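Local structure of cupin 2, conserved barrel domain protein (Shewanella frigidimarina, 2PFW) at residues M35-E46 with A92-T103. The protein is of unknown function but has the conserved cupin barrel of the RmlC-like proteins, and probably binds a small ligand inside it. Numbering follows the deposited sequence.
With EDO (1,2-ethanediol), chain C.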
loop_
_atom_site.group_PDB
_atom_site.type_symbol
_atom_site.label_atom_id
_atom_site.label_comp_id
_atom_site.label_asym_id
_atom_site.label_seq_id
_atom_site.Cartn_x
_atom_site.Cartn_y
_atom_site.Cartn_z
HETATM N N MSE A 35 7.858 -0.481 -3.900
HETATM C CA MSE A 35 7.431 0.862 -4.307
HETATM C C MSE A 35 5.921 1.048 -4.189
HETATM O O MSE A 35 5.211 0.205 -4.633
HETATM C CB MSE A 35 7.895 1.177 -5.732
HETATM C CG MSE A 35 7.219 2.382 -6.383
HETATM SE SE MSE A 35 7.872 2.863 -8.161
HETATM C CE MSE A 35 9.135 4.120 -7.613
ATOM N N ALA A 36 5.511 2.158 -3.583
ATOM C CA ALA A 36 4.097 2.444 -3.374
ATOM C C ALA A 36 3.769 3.848 -3.873
ATOM O O ALA A 36 4.451 4.817 -3.528
ATOM C CB ALA A 36 3.732 2.295 -1.911
ATOM N N VAL A 37 2.728 3.960 -4.696
ATOM C CA VAL A 37 2.300 5.273 -5.169
ATOM C C VAL A 37 0.804 5.463 -4.874
ATOM O O VAL A 37 0.116 4.486 -4.580
ATOM C CB VAL A 37 2.545 5.496 -6.668
ATOM C CG1 VAL A 37 4.012 5.287 -7.004
ATOM C CG2 VAL A 37 1.652 4.580 -7.496
ATOM N N LYS A 38 0.385 6.713 -4.955
ATOM C CA LYS A 38 -0.996 7.146 -4.834
ATOM C C LYS A 38 -1.483 7.673 -6.185
ATOM O O LYS A 38 -0.879 8.589 -6.734
ATOM C CB LYS A 38 -1.150 8.230 -3.768
ATOM C CG LYS A 38 -2.564 8.386 -3.243
ATOM C CD LYS A 38 -2.673 9.540 -2.258
ATOM C CE LYS A 38 -3.765 9.250 -1.240
ATOM N NZ LYS A 38 -4.055 10.444 -0.396
ATOM N N ILE A 39 -2.552 7.074 -6.686
ATOM C CA ILE A 39 -3.129 7.418 -7.977
ATOM C C ILE A 39 -4.546 7.974 -7.827
ATOM O O ILE A 39 -5.422 7.276 -7.317
ATOM C CB ILE A 39 -3.209 6.198 -8.915
ATOM C CG1 ILE A 39 -1.950 5.327 -8.944
ATOM C CG2 ILE A 39 -3.600 6.653 -10.315
ATOM C CD1 ILE A 39 -0.785 5.966 -9.658
ATOM N N TRP A 40 -4.759 9.205 -8.270
ATOM C CA TRP A 40 -6.092 9.791 -8.295
ATOM C C TRP A 40 -6.733 9.571 -9.667
ATOM O O TRP A 40 -6.161 9.990 -10.673
ATOM C CB TRP A 40 -6.070 11.289 -8.019
ATOM C CG TRP A 40 -5.698 11.689 -6.630
ATOM C CD1 TRP A 40 -6.531 12.083 -5.624
ATOM C CD2 TRP A 40 -4.368 11.735 -6.091
ATOM N NE1 TRP A 40 -5.799 12.370 -4.493
ATOM C CE2 TRP A 40 -4.471 12.164 -4.753
ATOM C CE3 TRP A 40 -3.105 11.452 -6.621
ATOM C CZ2 TRP A 40 -3.357 12.317 -3.935
ATOM C CZ3 TRP A 40 -2.004 11.604 -5.808
ATOM C CH2 TRP A 40 -2.134 12.032 -4.481
ATOM N N PHE A 41 -7.896 8.934 -9.690
ATOM C CA PHE A 41 -8.639 8.772 -10.935
ATOM C C PHE A 41 -9.688 9.867 -11.112
ATOM O O PHE A 41 -10.582 10.005 -10.273
ATOM C CB PHE A 41 -9.318 7.403 -10.969
ATOM C CG PHE A 41 -8.384 6.223 -11.169
ATOM C CD1 PHE A 41 -7.377 5.958 -10.256
ATOM C CD2 PHE A 41 -8.528 5.387 -12.265
ATOM C CE1 PHE A 41 -6.530 4.881 -10.438
ATOM C CE2 PHE A 41 -7.684 4.308 -12.453
ATOM C CZ PHE A 41 -6.683 4.051 -11.535
ATOM N N ASP A 42 -9.619 10.645 -12.183
ATOM C CA ASP A 42 -10.778 11.399 -12.661
ATOM C C ASP A 42 -11.922 10.441 -12.976
ATOM O O ASP A 42 -11.702 9.243 -13.170
ATOM C CB ASP A 42 -10.440 12.224 -13.894
ATOM C CG ASP A 42 -9.265 13.156 -13.684
ATOM O OD1 ASP A 42 -8.873 13.341 -12.511
ATOM O OD2 ASP A 42 -8.740 13.689 -14.681
ATOM N N LYS A 43 -13.154 10.949 -13.025
ATOM C CA LYS A 43 -14.279 10.080 -13.371
ATOM C C LYS A 43 -14.021 9.418 -14.726
ATOM O O LYS A 43 -13.646 10.081 -15.690
ATOM C CB LYS A 43 -15.597 10.850 -13.388
ATOM C CG LYS A 43 -15.898 11.594 -12.094
ATOM C CD LYS A 43 -17.064 12.554 -12.271
ATOM C CE LYS A 43 -17.974 12.562 -11.048
ATOM N NZ LYS A 43 -18.490 13.930 -10.752
ATOM N N GLY A 44 -14.213 8.109 -14.779
ATOM C CA GLY A 44 -14.041 7.300 -15.964
ATOM C C GLY A 44 -12.604 7.160 -16.410
ATOM O O GLY A 44 -12.332 6.693 -17.519
ATOM N N ALA A 45 -11.629 7.557 -15.588
ATOM C CA ALA A 45 -10.238 7.391 -16.035
ATOM C C ALA A 45 -9.857 5.917 -15.946
ATOM O O ALA A 45 -10.516 5.127 -15.274
ATOM C CB ALA A 45 -9.284 8.273 -15.254
ATOM N N GLU A 46 -8.789 5.530 -16.631
ATOM C CA GLU A 46 -8.418 4.119 -16.725
ATOM C C GLU A 46 -6.903 3.979 -16.857
ATOM O O GLU A 46 -6.238 4.917 -17.302
ATOM C CB GLU A 46 -9.142 3.466 -17.902
ATOM C CG GLU A 46 -8.282 2.752 -18.922
ATOM C CD GLU A 46 -9.073 2.174 -20.079
ATOM O OE1 GLU A 46 -9.630 2.965 -20.869
ATOM O OE2 GLU A 46 -9.141 0.935 -20.211
ATOM N N ALA A 92 -8.211 -1.641 -14.970
ATOM C CA ALA A 92 -8.987 -0.925 -13.961
ATOM C C ALA A 92 -9.612 0.347 -14.525
ATOM O O ALA A 92 -8.950 1.157 -15.162
ATOM C CB ALA A 92 -8.097 -0.616 -12.766
ATOM N N VAL A 93 -10.905 0.505 -14.281
ATOM C CA VAL A 93 -11.701 1.660 -14.659
ATOM C C VAL A 93 -12.421 2.261 -13.456
ATOM O O VAL A 93 -12.949 1.520 -12.637
ATOM C CB VAL A 93 -12.770 1.277 -15.709
ATOM C CG1 VAL A 93 -14.003 2.152 -15.579
ATOM C CG2 VAL A 93 -12.177 1.375 -17.104
ATOM N N CYS A 94 -12.467 3.580 -13.363
ATOM C CA CYS A 94 -13.153 4.240 -12.259
ATOM C C CYS A 94 -14.191 5.250 -12.730
ATOM O O CYS A 94 -13.877 6.409 -12.982
ATOM C CB CYS A 94 -12.134 4.965 -11.366
ATOM S SG CYS A 94 -12.813 5.451 -9.763
ATOM N N PRO A 95 -15.443 4.827 -12.857
ATOM C CA PRO A 95 -16.481 5.702 -13.410
ATOM C C PRO A 95 -16.784 6.905 -12.516
ATOM O O PRO A 95 -17.038 8.012 -12.986
ATOM C CB PRO A 95 -17.715 4.802 -13.462
ATOM C CG PRO A 95 -17.208 3.410 -13.326
ATOM C CD PRO A 95 -15.962 3.502 -12.490
ATOM N N THR A 96 -16.761 6.691 -11.205
ATOM C CA THR A 96 -17.116 7.716 -10.240
ATOM C C THR A 96 -15.951 8.643 -9.920
ATOM O O THR A 96 -16.155 9.725 -9.366
ATOM C CB THR A 96 -17.589 7.073 -8.923
ATOM O OG1 THR A 96 -16.487 6.371 -8.329
ATOM C CG2 THR A 96 -18.676 6.049 -9.185
ATOM N N GLY A 97 -14.724 8.250 -10.254
ATOM C CA GLY A 97 -13.567 8.967 -9.695
ATOM C C GLY A 97 -13.187 8.301 -8.378
ATOM O O GLY A 97 -14.007 7.603 -7.770
ATOM N N GLY A 98 -11.949 8.451 -7.914
ATOM C CA GLY A 98 -11.509 7.651 -6.778
ATOM C C GLY A 98 -10.014 7.716 -6.542
ATOM O O GLY A 98 -9.302 8.491 -7.178
ATOM N N ILE A 99 -9.537 6.892 -5.616
ATOM C CA ILE A 99 -8.122 6.857 -5.246
ATOM C C ILE A 99 -7.657 5.428 -4.974
ATOM O O ILE A 99 -8.326 4.659 -4.287
ATOM C CB ILE A 99 -7.849 7.744 -4.024
ATOM C CG1 ILE A 99 -8.158 9.222 -4.268
ATOM C CG2 ILE A 99 -6.419 7.590 -3.538
ATOM C CD1 ILE A 99 -8.382 10.018 -3.002
ATOM N N LEU A 100 -6.501 5.088 -5.543
ATOM C CA LEU A 100 -5.877 3.787 -5.378
ATOM C C LEU A 100 -4.493 3.920 -4.725
ATOM O O LEU A 100 -3.788 4.888 -4.981
ATOM C CB LEU A 100 -5.660 3.071 -6.705
ATOM C CG LEU A 100 -6.804 2.299 -7.341
ATOM C CD1 LEU A 100 -6.307 1.614 -8.613
ATOM C CD2 LEU A 100 -7.403 1.289 -6.383
ATOM N N ILE A 101 -4.107 2.939 -3.925
ATOM C CA ILE A 101 -2.696 2.748 -3.585
ATOM C C ILE A 101 -2.147 1.557 -4.366
ATOM O O ILE A 101 -2.553 0.427 -4.123
ATOM C CB ILE A 101 -2.503 2.554 -2.068
ATOM C CG1 ILE A 101 -3.244 3.567 -1.199
ATOM C CG2 ILE A 101 -1.012 2.493 -1.759
ATOM C CD1 ILE A 101 -2.492 4.672 -0.512
ATOM N N ASP A 102 -1.262 1.827 -5.312
ATOM C CA ASP A 102 -0.618 0.773 -6.092
ATOM C C ASP A 102 0.774 0.500 -5.511
ATOM O O ASP A 102 1.561 1.443 -5.443
ATOM C CB ASP A 102 -0.488 1.152 -7.559
ATOM C CG ASP A 102 -1.755 1.094 -8.382
ATOM O OD1 ASP A 102 -2.720 0.397 -8.015
ATOM O OD2 ASP A 102 -1.802 1.758 -9.440
ATOM N N THR A 103 1.028 -0.741 -5.130
ATOM C CA THR A 103 2.359 -1.159 -4.707
ATOM C C THR A 103 2.895 -2.285 -5.587
ATOM O O THR A 103 2.141 -3.184 -5.957
ATOM C CB THR A 103 2.350 -1.623 -3.242
ATOM O OG1 THR A 103 1.947 -2.988 -3.147
ATOM C CG2 THR A 103 1.315 -0.810 -2.465
HETATM C C1 EDO C . -3.327 0.263 -11.248
HETATM O O1 EDO C . -3.960 -0.717 -10.422
HETATM C C2 EDO C . -4.181 1.524 -11.270
HETATM O O2 EDO C . -3.349 2.663 -11.513
#
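Strands 35-41 and 98-103 run antiparallel at 158° with axes 4.7 Å apart, V37, I39 and F41 forming the hydrogen-bonded pairs with D102, L100 and G98. The ladder is most regular at its middle, where I39 N reaches L100 O at 3.0 Å with an almost straight N-H...O angle of 177°. Beyond F41 both chains turn over into the second sheet of the barrel: D42 to A45 make a type II turn, and C94 N donates to A45 O. Where the chains leave the ladder, G97 CA comes within 3.2 Å of F41 O.

On the face bearing V37, I39 and F41, the phenyl ring bridges the two sheets. Its CD2 meets C94 CB at 3.7 Å on one flank, while CE1 touches L100 CD1 at 3.7 Å, and F65 adds an edge-to-face ring contact. F41 CG stands anti to the carbonyl carbon, beside the backbone N (chi1 -72°), and the ring reaches on between C94 CB and L100 CD1, with C2 of a bound 1,2-ethanediol at its edge. An alanine in place of F41 is likely to open a gap between C94 and L100 and deprive F65 of its ring partner. Further along, V37 CG2 packs 4.0 Å from D102 CB, the two side chains crossing obliquely. On the other face, W40 CD1 lies against I99 CG1, side by side, and K38 CG sits above the indole near its rim; A36, I101 and T103 pack against the second subunit.

The contact thus sets an apolar inner wall beside one carboxylate, D102. The diol, probably from the crystallisation liquor, appears to donate its hydroxyls to D102, though a too-short approach of D102 OD2 to the diol's C1 makes this doubtful; its place by F41 and L100 is at most suggestive of a small-molecule pocket as in other cupins.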